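Local coordinates for protein myosin-I heavy chain (Dictyostelium discoideum, PDB 5EJR) that works as an actin-based motor with ATPase activity in adhesion and early phagocytosis, and is represented here by its MyTH4-FERM tail region, at residues Thr40-Ile54 with Glu106-Lys120. Residues are numbered along the deposited sequence; the frame is centred on the assembly and turned at random. Where two conformers were deposited one is given.
Sequences TAFYFNKDPIKESLI and EIYCQAYRQTNKNPK
Arg113 reaches out from helix 104-113 into the loop 40-54, which curls round its guanidinium. Its CG stands anti to the backbone N (chi1 158°) and the chain runs on extended to NE, which carries the flat group between Tyr43 O, 3.4 Å from CZ over one face, and the CG2 methyl of Ile49 on the opposite face. NH1 donates to Ala41 O at 2.8 Å from above the carbonyl plane, while NH2 gives a proton to a water lying close to Asn45 O and Asp47 O. An alanine here is likely to leave Ala41 O and the water without their donor and open a gap between Tyr43 O and the Ile49 methyl. Gln114 bends back to receive Asn45 N on a lone pair of OE1 (3.2 Å), and Phe44 N binds Asn116 O at 2.9 Å. Phe44 stacks its ring on the Asn118 amide, planes 17° apart, with Pro119 CD 3.5 Å from CE1. This pins the loop leading into helix 58-75 against helix 104-113 and the type I beta turn Arg113 to Asn116, within the helical MyTH4 domain. Further along, apolar Leu53 lays CD1 on the helix backbone at Cys109 and Gln110. The solvent side is looser: exposed Lys46 slides past Pro119 toward Lys120, and a water joins its NZ to Asn118 OD1, while Asn118 ND2 bonds to Ser123 OG.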
# COMPACT_ATOMS: atom_id res chain seq x y z
N THR A 40 16.30 -14.29 -36.49
CA THR A 40 14.83 -14.32 -36.53
C THR A 40 14.18 -14.49 -35.13
O THR A 40 12.98 -14.27 -34.97
CB THR A 40 14.32 -15.39 -37.53
OG1 THR A 40 14.66 -16.69 -37.07
CG2 THR A 40 14.84 -15.18 -38.94
N ALA A 41 15.00 -14.88 -34.13
CA ALA A 41 14.58 -15.05 -32.75
C ALA A 41 14.32 -13.68 -32.11
O ALA A 41 13.56 -13.60 -31.15
CB ALA A 41 15.64 -15.82 -31.96
N PHE A 42 14.95 -12.61 -32.65
CA PHE A 42 14.79 -11.23 -32.19
C PHE A 42 13.55 -10.55 -32.80
O PHE A 42 13.27 -9.39 -32.47
CB PHE A 42 16.02 -10.40 -32.57
CG PHE A 42 17.29 -10.72 -31.81
CD1 PHE A 42 17.37 -10.48 -30.45
CD2 PHE A 42 18.41 -11.18 -32.48
CE1 PHE A 42 18.56 -10.74 -29.75
CE2 PHE A 42 19.60 -11.44 -31.79
CZ PHE A 42 19.66 -11.21 -30.43
N TYR A 43 12.83 -11.24 -33.69
CA TYR A 43 11.70 -10.64 -34.38
C TYR A 43 10.35 -11.14 -33.89
O TYR A 43 10.22 -12.31 -33.52
CB TYR A 43 11.82 -10.84 -35.91
CG TYR A 43 13.12 -10.38 -36.54
CD1 TYR A 43 13.79 -9.25 -36.06
CD2 TYR A 43 13.63 -11.00 -37.68
CE1 TYR A 43 14.99 -8.84 -36.63
CE2 TYR A 43 14.81 -10.56 -38.28
CZ TYR A 43 15.49 -9.48 -37.74
OH TYR A 43 16.66 -9.03 -38.32
N PHE A 44 9.35 -10.24 -33.92
CA PHE A 44 7.96 -10.51 -33.53
C PHE A 44 7.36 -11.68 -34.32
O PHE A 44 7.63 -11.83 -35.51
CB PHE A 44 7.08 -9.24 -33.71
CG PHE A 44 5.59 -9.47 -33.52
CD1 PHE A 44 4.79 -9.87 -34.58
CD2 PHE A 44 5.00 -9.34 -32.27
CE1 PHE A 44 3.43 -10.15 -34.39
CE2 PHE A 44 3.63 -9.59 -32.08
CZ PHE A 44 2.86 -10.00 -33.15
N ASN A 45 6.54 -12.48 -33.65
CA ASN A 45 5.78 -13.58 -34.23
C ASN A 45 4.47 -13.69 -33.49
O ASN A 45 4.43 -13.55 -32.27
CB ASN A 45 6.55 -14.90 -34.21
CG ASN A 45 6.00 -15.93 -35.16
OD1 ASN A 45 4.84 -16.36 -35.05
ND2 ASN A 45 6.80 -16.31 -36.13
N LYS A 46 3.39 -13.92 -34.25
CA LYS A 46 2.02 -14.02 -33.74
C LYS A 46 1.75 -15.29 -32.92
O LYS A 46 0.75 -15.35 -32.21
CB LYS A 46 0.99 -13.92 -34.90
CG LYS A 46 0.98 -12.59 -35.66
CD LYS A 46 0.02 -11.57 -35.05
CE LYS A 46 -0.07 -10.31 -35.88
NZ LYS A 46 -0.76 -9.21 -35.15
N ASP A 47 2.62 -16.31 -33.06
CA ASP A 47 2.49 -17.60 -32.39
C ASP A 47 3.26 -17.68 -31.07
O ASP A 47 4.38 -17.17 -31.00
CB ASP A 47 2.92 -18.75 -33.33
CG ASP A 47 2.05 -18.94 -34.56
OD1 ASP A 47 0.84 -18.58 -34.50
OD2 ASP A 47 2.55 -19.49 -35.57
N PRO A 48 2.70 -18.36 -30.03
CA PRO A 48 3.43 -18.50 -28.77
C PRO A 48 4.63 -19.43 -28.91
O PRO A 48 4.49 -20.51 -29.48
CB PRO A 48 2.39 -19.09 -27.80
CG PRO A 48 1.07 -19.02 -28.52
CD PRO A 48 1.39 -19.05 -29.97
N ILE A 49 5.82 -19.00 -28.40
CA ILE A 49 7.07 -19.77 -28.45
C ILE A 49 6.92 -21.12 -27.70
O ILE A 49 6.29 -21.18 -26.64
CB ILE A 49 8.33 -18.96 -28.02
CG1 ILE A 49 8.26 -18.52 -26.53
CG2 ILE A 49 8.57 -17.78 -28.98
CD1 ILE A 49 9.56 -17.99 -25.89
N LYS A 50 7.48 -22.19 -28.30
CA LYS A 50 7.43 -23.58 -27.83
C LYS A 50 8.53 -23.93 -26.81
O LYS A 50 8.45 -24.97 -26.15
CB LYS A 50 7.45 -24.55 -29.03
CG LYS A 50 8.74 -24.51 -29.86
CD LYS A 50 8.73 -25.51 -31.03
CE LYS A 50 10.07 -25.59 -31.73
NZ LYS A 50 11.05 -26.42 -30.98
N GLU A 51 9.53 -23.06 -26.69
CA GLU A 51 10.69 -23.18 -25.80
C GLU A 51 11.24 -21.77 -25.53
O GLU A 51 11.01 -20.86 -26.33
CB GLU A 51 11.79 -24.05 -26.45
CG GLU A 51 12.23 -23.59 -27.83
CD GLU A 51 13.05 -24.58 -28.65
OE1 GLU A 51 12.71 -25.78 -28.65
OE2 GLU A 51 13.99 -24.12 -29.34
N SER A 52 12.01 -21.59 -24.43
CA SER A 52 12.60 -20.30 -24.08
C SER A 52 13.58 -19.82 -25.16
O SER A 52 14.12 -20.64 -25.90
CB SER A 52 13.31 -20.39 -22.74
OG SER A 52 14.46 -21.22 -22.77
N LEU A 53 13.80 -18.48 -25.24
CA LEU A 53 14.73 -17.87 -26.20
C LEU A 53 16.18 -18.17 -25.81
O LEU A 53 17.01 -18.43 -26.68
CB LEU A 53 14.53 -16.33 -26.30
CG LEU A 53 13.14 -15.78 -26.65
CD1 LEU A 53 13.20 -14.27 -26.76
CD2 LEU A 53 12.61 -16.36 -27.96
N ILE A 54 16.48 -18.10 -24.52
CA ILE A 54 17.82 -18.37 -24.01
C ILE A 54 17.92 -19.86 -23.65
O ILE A 54 16.96 -20.43 -23.12
CB ILE A 54 18.18 -17.42 -22.82
CG1 ILE A 54 18.34 -15.97 -23.32
CG2 ILE A 54 19.44 -17.87 -22.05
CD1 ILE A 54 18.13 -14.90 -22.24
N GLU A 106 15.74 -13.33 -19.86
CA GLU A 106 14.76 -13.97 -20.71
C GLU A 106 13.45 -13.17 -20.81
O GLU A 106 12.85 -13.13 -21.88
CB GLU A 106 14.52 -15.41 -20.22
CG GLU A 106 14.21 -16.38 -21.34
CD GLU A 106 12.77 -16.36 -21.82
OE1 GLU A 106 11.89 -15.91 -21.05
OE2 GLU A 106 12.52 -16.82 -22.96
N ILE A 107 13.03 -12.52 -19.70
CA ILE A 107 11.83 -11.68 -19.70
C ILE A 107 12.05 -10.45 -20.59
O ILE A 107 11.21 -10.19 -21.45
CB ILE A 107 11.27 -11.36 -18.28
CG1 ILE A 107 10.89 -12.67 -17.55
CG2 ILE A 107 10.02 -10.45 -18.40
CD1 ILE A 107 10.52 -12.53 -16.05
N TYR A 108 13.23 -9.77 -20.42
CA TYR A 108 13.63 -8.57 -21.18
C TYR A 108 13.77 -8.86 -22.68
O TYR A 108 13.35 -8.04 -23.49
CB TYR A 108 14.97 -8.03 -20.66
CG TYR A 108 14.86 -7.02 -19.54
CD1 TYR A 108 14.68 -5.66 -19.81
CD2 TYR A 108 14.99 -7.40 -18.21
CE1 TYR A 108 14.62 -4.72 -18.78
CE2 TYR A 108 14.89 -6.48 -17.17
CZ TYR A 108 14.72 -5.13 -17.46
OH TYR A 108 14.69 -4.23 -16.44
N CYS A 109 14.36 -10.02 -23.05
CA CYS A 109 14.51 -10.46 -24.44
C CYS A 109 13.16 -10.78 -25.06
O CYS A 109 12.93 -10.33 -26.17
CB CYS A 109 15.48 -11.63 -24.55
SG CYS A 109 17.18 -11.22 -24.11
N GLN A 110 12.24 -11.47 -24.34
CA GLN A 110 10.90 -11.78 -24.88
C GLN A 110 10.11 -10.51 -25.15
O GLN A 110 9.35 -10.47 -26.13
CB GLN A 110 10.07 -12.65 -23.94
CG GLN A 110 10.49 -14.11 -23.82
CD GLN A 110 9.57 -14.89 -22.90
OE1 GLN A 110 8.65 -14.37 -22.26
NE2 GLN A 110 9.78 -16.20 -22.84
N ALA A 111 10.21 -9.51 -24.23
CA ALA A 111 9.46 -8.26 -24.35
C ALA A 111 9.99 -7.49 -25.55
O ALA A 111 9.19 -7.07 -26.39
CB ALA A 111 9.60 -7.44 -23.07
N TYR A 112 11.33 -7.36 -25.65
CA TYR A 112 11.99 -6.65 -26.73
C TYR A 112 11.72 -7.28 -28.11
O TYR A 112 11.32 -6.56 -29.03
CB TYR A 112 13.51 -6.49 -26.49
CG TYR A 112 14.14 -5.74 -27.65
CD1 TYR A 112 14.00 -4.36 -27.77
CD2 TYR A 112 14.75 -6.43 -28.70
CE1 TYR A 112 14.50 -3.68 -28.88
CE2 TYR A 112 15.25 -5.76 -29.81
CZ TYR A 112 15.12 -4.38 -29.90
OH TYR A 112 15.62 -3.73 -30.99
N ARG A 113 11.92 -8.60 -28.24
CA ARG A 113 11.66 -9.35 -29.48
C ARG A 113 10.26 -9.03 -30.01
O ARG A 113 10.08 -8.80 -31.20
CB ARG A 113 11.80 -10.87 -29.22
CG ARG A 113 11.06 -11.77 -30.21
CD ARG A 113 10.64 -13.07 -29.57
NE ARG A 113 9.68 -13.81 -30.36
CZ ARG A 113 9.99 -14.81 -31.18
NH1 ARG A 113 11.26 -15.16 -31.35
NH2 ARG A 113 9.04 -15.46 -31.84
N GLN A 114 9.27 -8.95 -29.11
CA GLN A 114 7.91 -8.70 -29.53
C GLN A 114 7.65 -7.24 -29.97
O GLN A 114 6.63 -6.98 -30.61
CB GLN A 114 6.93 -9.19 -28.47
CG GLN A 114 6.86 -10.73 -28.38
CD GLN A 114 6.26 -11.38 -29.62
OE1 GLN A 114 6.95 -11.76 -30.57
NE2 GLN A 114 4.95 -11.51 -29.63
N THR A 115 8.60 -6.33 -29.74
CA THR A 115 8.50 -4.92 -30.18
C THR A 115 9.18 -4.72 -31.55
O THR A 115 8.92 -3.72 -32.22
CB THR A 115 9.16 -3.95 -29.17
OG1 THR A 115 10.58 -4.01 -29.27
CG2 THR A 115 8.70 -4.17 -27.74
N ASN A 116 10.09 -5.64 -31.93
CA ASN A 116 10.86 -5.59 -33.17
C ASN A 116 10.09 -6.24 -34.33
O ASN A 116 9.81 -7.44 -34.28
CB ASN A 116 12.21 -6.29 -32.95
CG ASN A 116 13.37 -5.78 -33.77
OD1 ASN A 116 13.45 -4.60 -34.13
ND2 ASN A 116 14.34 -6.64 -33.98
N LYS A 117 9.73 -5.44 -35.35
CA LYS A 117 9.01 -5.85 -36.57
C LYS A 117 7.61 -6.41 -36.25
O LYS A 117 7.21 -7.48 -36.70
CB LYS A 117 9.83 -6.79 -37.48
CG LYS A 117 11.17 -6.20 -37.93
CD LYS A 117 11.91 -7.13 -38.91
CE LYS A 117 13.34 -6.70 -39.17
NZ LYS A 117 13.43 -5.41 -39.92
N ASN A 118 6.86 -5.63 -35.46
CA ASN A 118 5.50 -5.94 -35.06
C ASN A 118 4.57 -5.26 -36.09
O ASN A 118 4.73 -4.05 -36.32
CB ASN A 118 5.27 -5.38 -33.64
CG ASN A 118 4.02 -5.86 -32.94
OD1 ASN A 118 2.99 -6.13 -33.55
ND2 ASN A 118 4.09 -5.94 -31.62
N PRO A 119 3.61 -5.97 -36.72
CA PRO A 119 2.74 -5.31 -37.71
C PRO A 119 1.75 -4.30 -37.12
O PRO A 119 1.05 -3.62 -37.87
CB PRO A 119 2.01 -6.48 -38.39
CG PRO A 119 1.98 -7.55 -37.35
CD PRO A 119 3.29 -7.41 -36.60
N LYS A 120 1.68 -4.23 -35.77
CA LYS A 120 0.78 -3.31 -35.07
C LYS A 120 1.56 -2.41 -34.12
O LYS A 120 2.24 -2.91 -33.22
CB LYS A 120 -0.35 -4.05 -34.33
CG LYS A 120 -1.27 -4.84 -35.24
CD LYS A 120 -2.38 -5.54 -34.46
CE LYS A 120 -3.38 -6.24 -35.36
NZ LYS A 120 -4.21 -5.28 -36.15
O HOH W 1 6.39 -15.19 -30.95
O HOH W 2 0.51 -7.20 -33.37